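Local coordinates for telomerase reverse transcriptase (Takifugu rubripes, PDB 4LMO), which lengthens chromosome ends by reverse transcribing a template within its bound RNA, this chain being the RNA-binding domain of the catalytic subunit, at residues A107-L113 / K243-A248; L92-L98 / R237-W241; L65-F69 / W180-S184. All blocks are in the same frame, centred on the assembly; numbering follows the deposited sequence.

Contact 1 of 3, residues A107-L113 / K243-A248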
ATOM      1  N   ALA A 107      17.474  23.270 -15.704  1.00 81.13           N
ATOM      2  CA  ALA A 107      17.363  22.141 -16.626  1.00 77.51           C
ATOM      3  C   ALA A 107      16.097  22.234 -17.483  1.00 75.37           C
ATOM      4  O   ALA A 107      15.093  22.819 -17.065  1.00 74.63           O
ATOM      5  CB  ALA A 107      17.408  20.825 -15.865  1.00 74.71           C
ATOM      6  N   GLU A 108      16.158  21.660 -18.683  1.00 73.52           N
ATOM      7  CA  GLU A 108      15.031  21.673 -19.618  1.00 72.44           C
ATOM      8  C   GLU A 108      14.073  20.503 -19.379  1.00 69.58           C
ATOM      9  O   GLU A 108      14.411  19.549 -18.675  1.00 68.55           O
ATOM     10  CB  GLU A 108      15.534  21.675 -21.065  1.00 74.66           C
ATOM     11  CG  GLU A 108      16.106  23.011 -21.524  1.00 78.11           C
ATOM     12  CD  GLU A 108      16.729  22.961 -22.913  1.00 80.44           C
ATOM     13  OE1 GLU A 108      16.627  21.916 -23.595  1.00 80.86           O
ATOM     14  OE2 GLU A 108      17.325  23.978 -23.329  1.00 82.45           O
ATOM     15  N   LEU A 109      12.878  20.590 -19.967  1.00 66.94           N
ATOM     16  CA  LEU A 109      11.837  19.571 -19.811  1.00 64.12           C
ATOM     17  C   LEU A 109      12.291  18.184 -20.270  1.00 61.60           C
ATOM     18  O   LEU A 109      12.004  17.181 -19.611  1.00 60.26           O
ATOM     19  CB  LEU A 109      10.571  19.980 -20.574  1.00 65.55           C
ATOM     20  CG  LEU A 109       9.293  19.181 -20.291  1.00 65.49           C
ATOM     21  CD1 LEU A 109       8.457  19.873 -19.226  1.00 65.59           C
ATOM     22  CD2 LEU A 109       8.479  19.006 -21.563  1.00 67.39           C
ATOM     23  N   SER A 110      13.002  18.141 -21.396  1.00 59.46           N
ATOM     24  CA  SER A 110      13.475  16.889 -21.989  1.00 56.72           C
ATOM     25  C   SER A 110      14.513  16.161 -21.125  1.00 54.86           C
ATOM     26  O   SER A 110      14.747  14.965 -21.309  1.00 54.92           O
ATOM     27  CB  SER A 110      14.026  17.137 -23.398  1.00 57.43           C
ATOM     28  OG  SER A 110      14.982  18.184 -23.399  1.00 57.76           O
ATOM     29  N   SER A 111      15.124  16.889 -20.193  1.00 52.45           N
ATOM     30  CA  SER A 111      16.075  16.316 -19.241  1.00 50.46           C
ATOM     31  C   SER A 111      15.411  15.306 -18.298  1.00 48.05           C
ATOM     32  O   SER A 111      16.032  14.316 -17.903  1.00 46.81           O
ATOM     33  CB  SER A 111      16.751  17.434 -18.437  1.00 51.42           C
ATOM     34  OG  SER A 111      17.556  16.919 -17.388  1.00 52.39           O
ATOM     35  N   PHE A 112      14.148  15.555 -17.957  1.00 46.24           N
ATOM     36  CA  PHE A 112      13.438  14.754 -16.958  1.00 43.61           C
ATOM     37  C   PHE A 112      12.510  13.691 -17.547  1.00 42.30           C
ATOM     38  O   PHE A 112      12.108  12.766 -16.844  1.00 41.82           O
ATOM     39  CB  PHE A 112      12.674  15.661 -15.990  1.00 43.22           C
ATOM     40  CG  PHE A 112      13.546  16.651 -15.273  1.00 43.55           C
ATOM     41  CD1 PHE A 112      14.261  16.279 -14.139  1.00 43.61           C
ATOM     42  CD2 PHE A 112      13.656  17.960 -15.733  1.00 44.30           C
ATOM     43  CE1 PHE A 112      15.072  17.191 -13.478  1.00 44.21           C
ATOM     44  CE2 PHE A 112      14.462  18.876 -15.077  1.00 45.19           C
ATOM     45  CZ  PHE A 112      15.172  18.492 -13.949  1.00 45.12           C
ATOM     46  N   LEU A 113      12.177  13.823 -18.830  1.00 42.32           N
ATOM     47  CA  LEU A 113      11.305  12.854 -19.506  1.00 42.01           C
ATOM     48  C   LEU A 113      11.802  11.396 -19.443  1.00 41.68           C
ATOM     49  O   LEU A 113      10.997  10.490 -19.230  1.00 41.17           O
ATOM     50  CB  LEU A 113      11.013  13.276 -20.955  1.00 42.76           C
ATOM     51  CG  LEU A 113      10.173  14.540 -21.193  1.00 43.29           C
ATOM     52  CD1 LEU A 113      10.203  14.928 -22.662  1.00 44.74           C
ATOM     53  CD2 LEU A 113       8.734  14.373 -20.723  1.00 43.53           C
ATOM     54  N   LYS A 243       7.919  18.189 -11.109  1.00 40.44           N
ATOM     55  CA  LYS A 243       8.877  18.994 -11.875  1.00 41.92           C
ATOM     56  C   LYS A 243       8.460  19.132 -13.345  1.00 42.12           C
ATOM     57  O   LYS A 243       8.555  20.218 -13.919  1.00 43.00           O
ATOM     58  CB  LYS A 243      10.286  18.396 -11.776  1.00 42.53           C
ATOM     59  CG  LYS A 243      11.402  19.276 -12.334  1.00 44.37           C
ATOM     60  CD  LYS A 243      12.230  19.950 -11.245  1.00 45.37           C
ATOM     61  CE  LYS A 243      11.597  21.237 -10.730  1.00 46.86           C
ATOM     62  NZ  LYS A 243      12.549  22.026  -9.896  1.00 47.84           N
ATOM     63  N   LEU A 244       8.003  18.033 -13.946  1.00 41.77           N
ATOM     64  CA  LEU A 244       7.545  18.046 -15.340  1.00 42.74           C
ATOM     65  C   LEU A 244       6.332  18.952 -15.544  1.00 43.94           C
ATOM     66  O   LEU A 244       6.270  19.694 -16.523  1.00 45.34           O
ATOM     67  CB  LEU A 244       7.233  16.629 -15.837  1.00 41.53           C
ATOM     68  CG  LEU A 244       8.390  15.679 -16.163  1.00 41.10           C
ATOM     69  CD1 LEU A 244       7.871  14.259 -16.328  1.00 39.72           C
ATOM     70  CD2 LEU A 244       9.158  16.116 -17.406  1.00 41.23           C
ATOM     71  N   GLN A 245       5.378  18.886 -14.617  1.00 44.14           N
ATOM     72  CA  GLN A 245       4.194  19.743 -14.654  1.00 45.37           C
ATOM     73  C   GLN A 245       4.564  21.219 -14.542  1.00 47.67           C
ATOM     74  O   GLN A 245       4.029  22.055 -15.269  1.00 48.97           O
ATOM     75  CB  GLN A 245       3.210  19.361 -13.541  1.00 43.87           C
ATOM     76  CG  GLN A 245       2.487  18.042 -13.770  1.00 42.13           C
ATOM     77  CD  GLN A 245       1.616  18.063 -15.013  1.00 42.11           C
ATOM     78  OE1 GLN A 245       0.728  18.905 -15.148  1.00 42.50           O
ATOM     79  NE2 GLN A 245       1.868  17.137 -15.927  1.00 41.30           N
ATOM     80  N   ASP A 246       5.490  21.519 -13.633  1.00 49.46           N
ATOM     81  CA  ASP A 246       5.954  22.881 -13.394  1.00 52.43           C
ATOM     82  C   ASP A 246       6.611  23.508 -14.626  1.00 53.68           C
ATOM     83  O   ASP A 246       6.256  24.619 -15.021  1.00 55.84           O
ATOM     84  CB  ASP A 246       6.919  22.912 -12.205  1.00 53.97           C
ATOM     85  CG  ASP A 246       7.353  24.320 -11.839  1.00 56.95           C
ATOM     86  OD1 ASP A 246       6.478  25.209 -11.734  1.00 58.50           O
ATOM     87  OD2 ASP A 246       8.569  24.535 -11.652  1.00 58.74           O
ATOM     88  N   LEU A 247       7.561  22.789 -15.225  1.00 53.40           N
ATOM     89  CA  LEU A 247       8.306  23.284 -16.386  1.00 53.60           C
ATOM     90  C   LEU A 247       7.450  23.352 -17.650  1.00 53.63           C
ATOM     91  O   LEU A 247       7.692  24.186 -18.524  1.00 53.72           O
ATOM     92  CB  LEU A 247       9.545  22.420 -16.644  1.00 53.75           C
ATOM     93  CG  LEU A 247      10.654  22.351 -15.588  1.00 53.50           C
ATOM     94  CD1 LEU A 247      11.519  21.123 -15.826  1.00 53.39           C
ATOM     95  CD2 LEU A 247      11.508  23.610 -15.578  1.00 54.68           C
ATOM     96  N   ALA A 248       6.456  22.472 -17.740  1.00 53.81           N
ATOM     97  CA  ALA A 248       5.525  22.467 -18.868  1.00 54.72           C
ATOM     98  C   ALA A 248       4.562  23.653 -18.813  1.00 56.07           C
ATOM     99  O   ALA A 248       4.151  24.171 -19.853  1.00 56.47           O
ATOM    100  CB  ALA A 248       4.752  21.157 -18.918  1.00 53.51           C
TER
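Phe-112 stands against Lys-243, Leu-244 and Leu-247 of helix 238-251, and each part of its side chain meets a different one of them. CB comes first and rests on Leu-244 CD2 at 3.8 Å. Farther out, ring atoms CD2 and CE2 meet CD1 of Leu-247, which approaches obliquely; the two side chains lie at about a right angle. One face of the ring receives CG of Lys-243, with CE2 and CZ the ring atoms nearest to it. This CG sits 4.1 Å from the ring centroid and 9° off the normal, a CH-pi contact made almost straight over the centre. Lys-243 reaches this place with CG anti to its backbone N (chi1 -170°); bends at chi2 and chi3 then turn the rest of the chain. Over the opposite face lies Ser-111 OG, so the ring is held between a hydroxyl and a methylene. Leu-109 shares Leu-244 and Leu-247 with Phe-112 and reaches on to Ala-248: its CD1 lies 3.8 Å from Leu-247 CB and 3.9 Å from Ala-248 CB, with the backbone O of Leu-244 at 3.5 Å. Leu-244 CD2 in turn also meets CD2 of Leu-113 at 3.8 Å, so one methyl group serves both Phe-112 and Leu-113. Side chain meets side chain here through carbon atoms, without hydrogen bonds between the segments, while Leu-113 O is hydrogen-bonded to Tyr-236 OH and Ala-104 packs against both Phe-112 and Lys-243. Residues 243, 244, 247 and 248 present one stripe of helix 238-251, with the three- and four-residue spacing usual for a helix packing through one side, and the short, weakly bonded turn 109-112 lies on this stripe of the last helix of the RNA-binding domain construct.

Contact 2 of 3, residues L92-L98 / R237-W241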
ATOM      1  N   LEU A  92      12.943   4.511  -1.576  1.00 38.56           N
ATOM      2  CA  LEU A  92      12.761   5.045  -2.925  1.00 38.33           C
ATOM      3  C   LEU A  92      14.107   5.466  -3.525  1.00 39.46           C
ATOM      4  O   LEU A  92      14.349   5.274  -4.718  1.00 39.22           O
ATOM      5  CB  LEU A  92      11.792   6.232  -2.920  1.00 37.36           C
ATOM      6  CG  LEU A  92      10.285   5.968  -2.801  1.00 36.75           C
ATOM      7  CD1 LEU A  92       9.551   7.225  -2.361  1.00 36.71           C
ATOM      8  CD2 LEU A  92       9.696   5.425  -4.097  1.00 35.74           C
ATOM      9  N   GLN A  93      14.974   6.032  -2.685  1.00 40.49           N
ATOM     10  CA  GLN A  93      16.289   6.506  -3.114  1.00 42.17           C
ATOM     11  C   GLN A  93      17.271   5.377  -3.398  1.00 43.12           C
ATOM     12  O   GLN A  93      18.259   5.573  -4.107  1.00 44.59           O
ATOM     13  CB  GLN A  93      16.884   7.472  -2.086  1.00 43.02           C
ATOM     14  CG  GLN A  93      16.395   8.907  -2.229  1.00 43.87           C
ATOM     15  CD  GLN A  93      16.719   9.511  -3.586  1.00 43.67           C
ATOM     16  OE1 GLN A  93      15.823   9.868  -4.346  1.00 43.29           O
ATOM     17  NE2 GLN A  93      18.005   9.613  -3.899  1.00 44.93           N
ATOM     18  N   LYS A  94      17.004   4.199  -2.842  1.00 42.80           N
ATOM     19  CA  LYS A  94      17.858   3.041  -3.079  1.00 43.23           C
ATOM     20  C   LYS A  94      17.204   2.019  -4.021  1.00 42.11           C
ATOM     21  O   LYS A  94      17.700   0.898  -4.173  1.00 42.47           O
ATOM     22  CB  LYS A  94      18.308   2.409  -1.751  1.00 44.47           C
ATOM     23  CG  LYS A  94      17.250   1.583  -1.031  1.00 45.38           C
ATOM     24  CD  LYS A  94      17.387   1.663   0.485  1.00 47.00           C
ATOM     25  CE  LYS A  94      18.638   0.973   1.013  1.00 48.62           C
ATOM     26  NZ  LYS A  94      18.559   0.770   2.487  1.00 49.58           N
ATOM     27  N   THR A  95      16.101   2.418  -4.656  1.00 40.47           N
ATOM     28  CA  THR A  95      15.459   1.599  -5.694  1.00 39.53           C
ATOM     29  C   THR A  95      15.267   2.360  -7.006  1.00 39.59           C
ATOM     30  O   THR A  95      15.623   1.853  -8.066  1.00 39.79           O
ATOM     31  CB  THR A  95      14.120   0.968  -5.239  1.00 38.09           C
ATOM     32  OG1 THR A  95      13.245   1.981  -4.729  1.00 36.39           O
ATOM     33  CG2 THR A  95      14.354  -0.097  -4.166  1.00 38.09           C
ATOM     34  N   CYS A  96      14.711   3.567  -6.939  1.00 39.89           N
ATOM     35  CA  CYS A  96      14.568   4.403  -8.130  1.00 40.98           C
ATOM     36  C   CYS A  96      14.810   5.879  -7.803  1.00 41.92           C
ATOM     37  O   CYS A  96      13.866   6.666  -7.717  1.00 41.81           O
ATOM     38  CB  CYS A  96      13.198   4.195  -8.778  1.00 41.07           C
ATOM     39  SG  CYS A  96      13.109   4.786 -10.482  1.00 41.83           S
ATOM     40  N   PRO A  97      16.091   6.255  -7.634  1.00 43.04           N
ATOM     41  CA  PRO A  97      16.471   7.549  -7.067  1.00 43.60           C
ATOM     42  C   PRO A  97      16.223   8.732  -7.992  1.00 44.22           C
ATOM     43  O   PRO A  97      16.106   8.565  -9.207  1.00 44.18           O
ATOM     44  CB  PRO A  97      17.971   7.391  -6.806  1.00 44.58           C
ATOM     45  CG  PRO A  97      18.422   6.392  -7.813  1.00 44.70           C
ATOM     46  CD  PRO A  97      17.266   5.460  -8.036  1.00 43.46           C
ATOM     47  N   LEU A  98      16.145   9.917  -7.399  1.00 45.38           N
ATOM     48  CA  LEU A  98      15.980  11.157  -8.142  1.00 46.28           C
ATOM     49  C   LEU A  98      17.317  11.580  -8.744  1.00 47.38           C
ATOM     50  O   LEU A  98      18.370  11.372  -8.140  1.00 47.83           O
ATOM     51  CB  LEU A  98      15.415  12.252  -7.226  1.00 46.46           C
ATOM     52  CG  LEU A  98      14.154  11.889  -6.423  1.00 45.57           C
ATOM     53  CD1 LEU A  98      13.935  12.839  -5.255  1.00 46.67           C
ATOM     54  CD2 LEU A  98      12.915  11.814  -7.304  1.00 44.55           C
ATOM     55  N   ARG A 237       8.364   8.939 -10.407  1.00 35.76           N
ATOM     56  CA  ARG A 237       8.399   9.389  -9.016  1.00 35.66           C
ATOM     57  C   ARG A 237       7.658  10.720  -8.975  1.00 35.99           C
ATOM     58  O   ARG A 237       7.909  11.593  -9.815  1.00 36.51           O
ATOM     59  CB  ARG A 237       9.837   9.588  -8.541  1.00 35.58           C
ATOM     60  CG  ARG A 237      10.660   8.316  -8.373  1.00 35.49           C
ATOM     61  CD  ARG A 237      10.554   7.737  -6.970  1.00 34.90           C
ATOM     62  NE  ARG A 237      10.845   8.729  -5.935  1.00 35.27           N
ATOM     63  CZ  ARG A 237      12.014   8.872  -5.318  1.00 35.83           C
ATOM     64  NH1 ARG A 237      13.039   8.082  -5.610  1.00 35.85           N
ATOM     65  NH2 ARG A 237      12.155   9.812  -4.392  1.00 36.46           N
ATOM     66  N   GLN A 238       6.743  10.877  -8.021  1.00 35.78           N
ATOM     67  CA  GLN A 238       5.860  12.048  -8.009  1.00 36.26           C
ATOM     68  C   GLN A 238       6.628  13.377  -7.979  1.00 36.25           C
ATOM     69  O   GLN A 238       6.128  14.392  -8.464  1.00 36.62           O
ATOM     70  CB  GLN A 238       4.810  11.961  -6.884  1.00 36.79           C
ATOM     71  CG  GLN A 238       4.976  12.952  -5.737  1.00 38.22           C
ATOM     72  CD  GLN A 238       5.723  12.377  -4.556  1.00 39.46           C
ATOM     73  OE1 GLN A 238       5.711  11.166  -4.327  1.00 40.18           O
ATOM     74  NE2 GLN A 238       6.370  13.246  -3.787  1.00 39.61           N
ATOM     75  N   GLU A 239       7.841  13.353  -7.426  1.00 36.19           N
ATOM     76  CA  GLU A 239       8.724  14.522  -7.403  1.00 36.64           C
ATOM     77  C   GLU A 239       9.143  14.930  -8.814  1.00 36.43           C
ATOM     78  O   GLU A 239       9.150  16.119  -9.143  1.00 36.68           O
ATOM     79  CB  GLU A 239       9.973  14.261  -6.553  1.00 37.08           C
ATOM     80  CG  GLU A 239       9.710  14.004  -5.075  1.00 37.36           C
ATOM     81  CD  GLU A 239       9.527  12.533  -4.745  1.00 37.73           C
ATOM     82  OE1 GLU A 239       9.145  11.746  -5.644  1.00 37.25           O
ATOM     83  OE2 GLU A 239       9.766  12.161  -3.576  1.00 38.01           O
ATOM     84  N   VAL A 240       9.487  13.941  -9.637  1.00 35.70           N
ATOM     85  CA  VAL A 240       9.870  14.185 -11.029  1.00 35.95           C
ATOM     86  C   VAL A 240       8.646  14.623 -11.835  1.00 35.71           C
ATOM     87  O   VAL A 240       8.755  15.462 -12.735  1.00 36.32           O
ATOM     88  CB  VAL A 240      10.518  12.951 -11.696  1.00 35.57           C
ATOM     89  CG1 VAL A 240      11.292  13.365 -12.939  1.00 36.01           C
ATOM     90  CG2 VAL A 240      11.442  12.229 -10.731  1.00 35.38           C
ATOM     91  N   TRP A 241       7.487  14.058 -11.501  1.00 34.91           N
ATOM     92  CA  TRP A 241       6.235  14.438 -12.153  1.00 34.82           C
ATOM     93  C   TRP A 241       5.846  15.855 -11.824  1.00 35.40           C
ATOM     94  O   TRP A 241       5.419  16.602 -12.702  1.00 35.62           O
ATOM     95  CB  TRP A 241       5.108  13.473 -11.805  1.00 33.43           C
ATOM     96  CG  TRP A 241       3.860  13.757 -12.604  1.00 33.32           C
ATOM     97  CD1 TRP A 241       2.685  14.359 -12.164  1.00 33.01           C
ATOM     98  CD2 TRP A 241       3.642  13.493 -14.032  1.00 33.06           C
ATOM     99  NE1 TRP A 241       1.777  14.464 -13.186  1.00 33.11           N
ATOM    100  CE2 TRP A 241       2.289  13.970 -14.335  1.00 33.13           C
ATOM    101  CE3 TRP A 241       4.403  12.926 -15.051  1.00 33.40           C
ATOM    102  CZ2 TRP A 241       1.741  13.868 -15.606  1.00 33.39           C
ATOM    103  CZ3 TRP A 241       3.839  12.832 -16.330  1.00 33.67           C
ATOM    104  CH2 TRP A 241       2.539  13.290 -16.598  1.00 33.66           C
TER
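Leu-92 lies over one face of the Arg-237 guanidinium, its CB 3.5 Å above the plane. The arginine occupies the N-cap position of helix 238-251, where strand 234-237 of a two-stranded antiparallel hairpin runs into that helix, and its side chain extends to the C-terminal end of helix 88-93. Leu-92 also presents its O 3.2 Å from Arg-237 NH1, but the angle is too poor for a hydrogen bond; that carbonyl instead accepts the backbone N of Cys-96. Next, Gln-93 sets OE1 near the guanidinium edge and takes the N-H of Leu-98 at 3.1 Å and a nearly straight 165°, which ties the chain leaving the helix back to its last turn. Cys-96 supplies the bond across the contact: its O accepts Arg-237 NH1 at 2.7 Å, with the donor well above the carbonyl plane and an N-H...O angle of 139°. The disulfide to Cys-117 ties down the same residue. After Pro-97, Leu-98 closes over the guanidinium face opposite Leu-92, so the flat group is sandwiched between two leucines. Bends at chi2 and chi3 swing the arginine into this slot, and a long salt bridge to Glu-239, with weak hydrogen bonds from NE and NH2, probably helps to balance the buried charge. The same Leu-98 CD2 that covers the guanidinium also reaches Glu-239 CB at 3.9 Å and Val-240 CG2 at 3.8 Å.

Contact 3 of 3, residues L65-F69 / W180-S184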
ATOM      1  N   LEU A  65     -14.101  -6.043  19.796  1.00 47.30           N
ATOM      2  CA  LEU A  65     -13.480  -7.050  18.942  1.00 45.40           C
ATOM      3  C   LEU A  65     -13.687  -8.458  19.501  1.00 44.47           C
ATOM      4  O   LEU A  65     -13.436  -8.691  20.685  1.00 45.01           O
ATOM      5  CB  LEU A  65     -11.979  -6.780  18.788  1.00 44.79           C
ATOM      6  CG  LEU A  65     -11.503  -5.638  17.886  1.00 44.41           C
ATOM      7  CD1 LEU A  65     -10.015  -5.399  18.086  1.00 43.64           C
ATOM      8  CD2 LEU A  65     -11.808  -5.919  16.421  1.00 43.43           C
ATOM      9  N   PRO A  66     -14.149  -9.400  18.652  1.00 42.97           N
ATOM     10  CA  PRO A  66     -14.187 -10.817  19.028  1.00 42.84           C
ATOM     11  C   PRO A  66     -12.801 -11.310  19.447  1.00 42.82           C
ATOM     12  O   PRO A  66     -11.792 -10.714  19.057  1.00 42.34           O
ATOM     13  CB  PRO A  66     -14.622 -11.512  17.735  1.00 41.67           C
ATOM     14  CG  PRO A  66     -15.389 -10.475  16.993  1.00 41.42           C
ATOM     15  CD  PRO A  66     -14.707  -9.175  17.305  1.00 41.89           C
ATOM     16  N   ARG A  67     -12.754 -12.386  20.230  1.00 43.35           N
ATOM     17  CA  ARG A  67     -11.493 -12.887  20.782  1.00 43.55           C
ATOM     18  C   ARG A  67     -10.453 -13.178  19.698  1.00 41.40           C
ATOM     19  O   ARG A  67      -9.273 -12.862  19.868  1.00 40.82           O
ATOM     20  CB  ARG A  67     -11.725 -14.124  21.658  1.00 46.01           C
ATOM     21  CG  ARG A  67     -10.611 -14.370  22.664  1.00 48.68           C
ATOM     22  CD  ARG A  67     -10.754 -15.711  23.366  1.00 51.63           C
ATOM     23  NE  ARG A  67      -9.508 -16.099  24.029  1.00 54.37           N
ATOM     24  CZ  ARG A  67      -8.581 -16.894  23.496  1.00 55.89           C
ATOM     25  NH1 ARG A  67      -8.746 -17.410  22.282  1.00 57.26           N
ATOM     26  NH2 ARG A  67      -7.483 -17.178  24.182  1.00 56.59           N
ATOM     27  N   ARG A  68     -10.905 -13.763  18.588  1.00 39.56           N
ATOM     28  CA  ARG A  68     -10.051 -14.086  17.441  1.00 37.95           C
ATOM     29  C   ARG A  68      -9.318 -12.851  16.916  1.00 37.22           C
ATOM     30  O   ARG A  68      -8.104 -12.884  16.699  1.00 36.88           O
ATOM     31  CB  ARG A  68     -10.884 -14.718  16.320  1.00 37.04           C
ATOM     32  CG  ARG A  68     -10.075 -15.526  15.313  1.00 36.69           C
ATOM     33  CD  ARG A  68     -10.868 -15.833  14.050  1.00 35.74           C
ATOM     34  NE  ARG A  68     -11.946 -16.800  14.260  1.00 35.93           N
ATOM     35  CZ  ARG A  68     -11.850 -18.109  14.028  1.00 36.34           C
ATOM     36  NH1 ARG A  68     -10.715 -18.638  13.574  1.00 35.92           N
ATOM     37  NH2 ARG A  68     -12.895 -18.896  14.251  1.00 36.30           N
ATOM     38  N   PHE A  69     -10.064 -11.764  16.731  1.00 36.37           N
ATOM     39  CA  PHE A  69      -9.515 -10.524  16.193  1.00 35.52           C
ATOM     40  C   PHE A  69      -8.836  -9.670  17.262  1.00 36.18           C
ATOM     41  O   PHE A  69      -7.934  -8.888  16.952  1.00 35.72           O
ATOM     42  CB  PHE A  69     -10.598  -9.734  15.449  1.00 34.37           C
ATOM     43  CG  PHE A  69     -11.091 -10.418  14.199  1.00 33.55           C
ATOM     44  CD1 PHE A  69     -12.136 -11.339  14.257  1.00 33.34           C
ATOM     45  CD2 PHE A  69     -10.502 -10.155  12.966  1.00 32.75           C
ATOM     46  CE1 PHE A  69     -12.586 -11.976  13.109  1.00 32.70           C
ATOM     47  CE2 PHE A  69     -10.948 -10.787  11.815  1.00 32.25           C
ATOM     48  CZ  PHE A  69     -11.992 -11.699  11.888  1.00 32.36           C
ATOM     49  N   TRP A 180      -2.094 -16.873  13.355  1.00 35.60           N
ATOM     50  CA  TRP A 180      -2.821 -15.679  13.794  1.00 34.70           C
ATOM     51  C   TRP A 180      -4.275 -15.662  13.394  1.00 34.83           C
ATOM     52  O   TRP A 180      -5.041 -14.819  13.867  1.00 34.49           O
ATOM     53  CB  TRP A 180      -2.115 -14.416  13.312  1.00 33.17           C
ATOM     54  CG  TRP A 180      -2.139 -14.217  11.813  1.00 31.95           C
ATOM     55  CD1 TRP A 180      -1.237 -14.708  10.876  1.00 31.49           C
ATOM     56  CD2 TRP A 180      -3.119 -13.450  11.031  1.00 30.99           C
ATOM     57  NE1 TRP A 180      -1.581 -14.312   9.610  1.00 30.80           N
ATOM     58  CE2 TRP A 180      -2.697 -13.558   9.629  1.00 30.54           C
ATOM     59  CE3 TRP A 180      -4.262 -12.717  11.336  1.00 30.64           C
ATOM     60  CZ2 TRP A 180      -3.401 -12.947   8.600  1.00 29.78           C
ATOM     61  CZ3 TRP A 180      -4.964 -12.105  10.289  1.00 29.82           C
ATOM     62  CH2 TRP A 180      -4.541 -12.219   8.955  1.00 29.49           C
ATOM     63  N   LEU A 181      -4.662 -16.593  12.524  1.00 35.43           N
ATOM     64  CA  LEU A 181      -6.051 -16.739  12.094  1.00 36.34           C
ATOM     65  C   LEU A 181      -6.856 -17.599  13.064  1.00 38.06           C
ATOM     66  O   LEU A 181      -8.090 -17.560  13.063  1.00 38.93           O
ATOM     67  CB  LEU A 181      -6.115 -17.387  10.705  1.00 35.86           C
ATOM     68  CG  LEU A 181      -5.525 -16.689   9.478  1.00 35.25           C
ATOM     69  CD1 LEU A 181      -5.524 -17.640   8.290  1.00 34.85           C
ATOM     70  CD2 LEU A 181      -6.296 -15.421   9.143  1.00 34.45           C
ATOM     71  N   LYS A 182      -6.149 -18.368  13.888  1.00 39.34           N
ATOM     72  CA  LYS A 182      -6.749 -19.448  14.671  1.00 40.47           C
ATOM     73  C   LYS A 182      -7.135 -19.051  16.093  1.00 41.32           C
ATOM     74  O   LYS A 182      -6.511 -18.181  16.700  1.00 41.28           O
ATOM     75  CB  LYS A 182      -5.792 -20.644  14.732  1.00 40.94           C
ATOM     76  CG  LYS A 182      -5.232 -21.086  13.390  1.00 40.58           C
ATOM     77  CD  LYS A 182      -4.117 -22.101  13.576  1.00 41.06           C
ATOM     78  CE  LYS A 182      -3.520 -22.506  12.239  1.00 41.07           C
ATOM     79  NZ  LYS A 182      -2.215 -23.208  12.395  1.00 41.33           N
ATOM     80  N   ILE A 183      -8.169 -19.709  16.612  1.00 43.22           N
ATOM     81  CA  ILE A 183      -8.520 -19.637  18.033  1.00 45.80           C
ATOM     82  C   ILE A 183      -8.205 -20.945  18.761  1.00 47.93           C
ATOM     83  O   ILE A 183      -8.336 -21.029  19.984  1.00 49.73           O
ATOM     84  CB  ILE A 183     -10.005 -19.264  18.266  1.00 45.80           C
ATOM     85  CG1 ILE A 183     -10.923 -19.882  17.199  1.00 45.58           C
ATOM     86  CG2 ILE A 183     -10.173 -17.756  18.320  1.00 45.11           C
ATOM     87  CD1 ILE A 183     -11.453 -21.259  17.547  1.00 46.33           C
ATOM     88  N   SER A 184      -7.788 -21.956  18.005  1.00 49.67           N
ATOM     89  CA  SER A 184      -7.528 -23.282  18.555  1.00 52.20           C
ATOM     90  C   SER A 184      -6.589 -24.085  17.664  1.00 53.35           C
ATOM     91  O   SER A 184      -6.730 -24.084  16.440  1.00 53.66           O
ATOM     92  CB  SER A 184      -8.845 -24.045  18.737  1.00 52.89           C
ATOM     93  OG  SER A 184      -8.656 -25.228  19.493  1.00 54.91           O
TER
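Arg-68 and Leu-181 are joined by a hydrogen bond, NH1 to O at 2.9 Å. The N-H...O angle is 159°, the donor lies in the carbonyl plane, and the oxygen is within 3° of the guanidinium plane, so the group meets the carbonyl with its edge. Ile-183 then lies over one guanidinium face: its CG1 stands 3.5 Å above the plane, displaced toward the rim. The other branch, CG2, packs beside the stem, 3.7 Å from Arg-68 CB. With CG1 between backbone N and carbonyl carbon (chi1 36°), the crowded position, Ile-183 places one branch on the guanidinium and the other on the stem. Arg-68 runs extended from CB and bends at chi3, which turns a guanidinium face to Ile-183 CG1. At the outer margin, Arg-67 brings NH1 to within 4.2 Å of Ile-183 CG2.

A second shell positions the arginine. NH1 also forms a salt bridge with Glu-193, which probably offsets its charge, while Tyr-196 and Ile-200 touch its side chain. Both segments belong to regions that, by similarity, interact with the RNA template. The contact lies at the surface, where helix 67-70 meets the loop preceding helix 191-220, with that long helix packing against Arg-68 and Phe-69, and with Trp-180 inserted toward helices 40-48 and 73-85.

How the contacts relate
From the N terminus the chain first reaches residues 65-69, then 92-98 and 107-113; their partners follow in the same order at 180-184, 237-241 and 243-248. Every pair of contacts therefore crosses and none nests. Contact 3 closes a loop of 110 residues, contact 2 one of 138 and contact 1 one of 129. Contacts 1 and 2 are neighbours, sharing helix 238-251 and touching where Phe-112 O packs on Val-240 CG1; together they fix the end of helix 88-93 and the chain after it to that helix and its junction with strand 234-237. Contact 3 lies across the chain's centre, about 52 Å from contact 1 between centres, and ties helix 67-70 to the approach of helix 191-220.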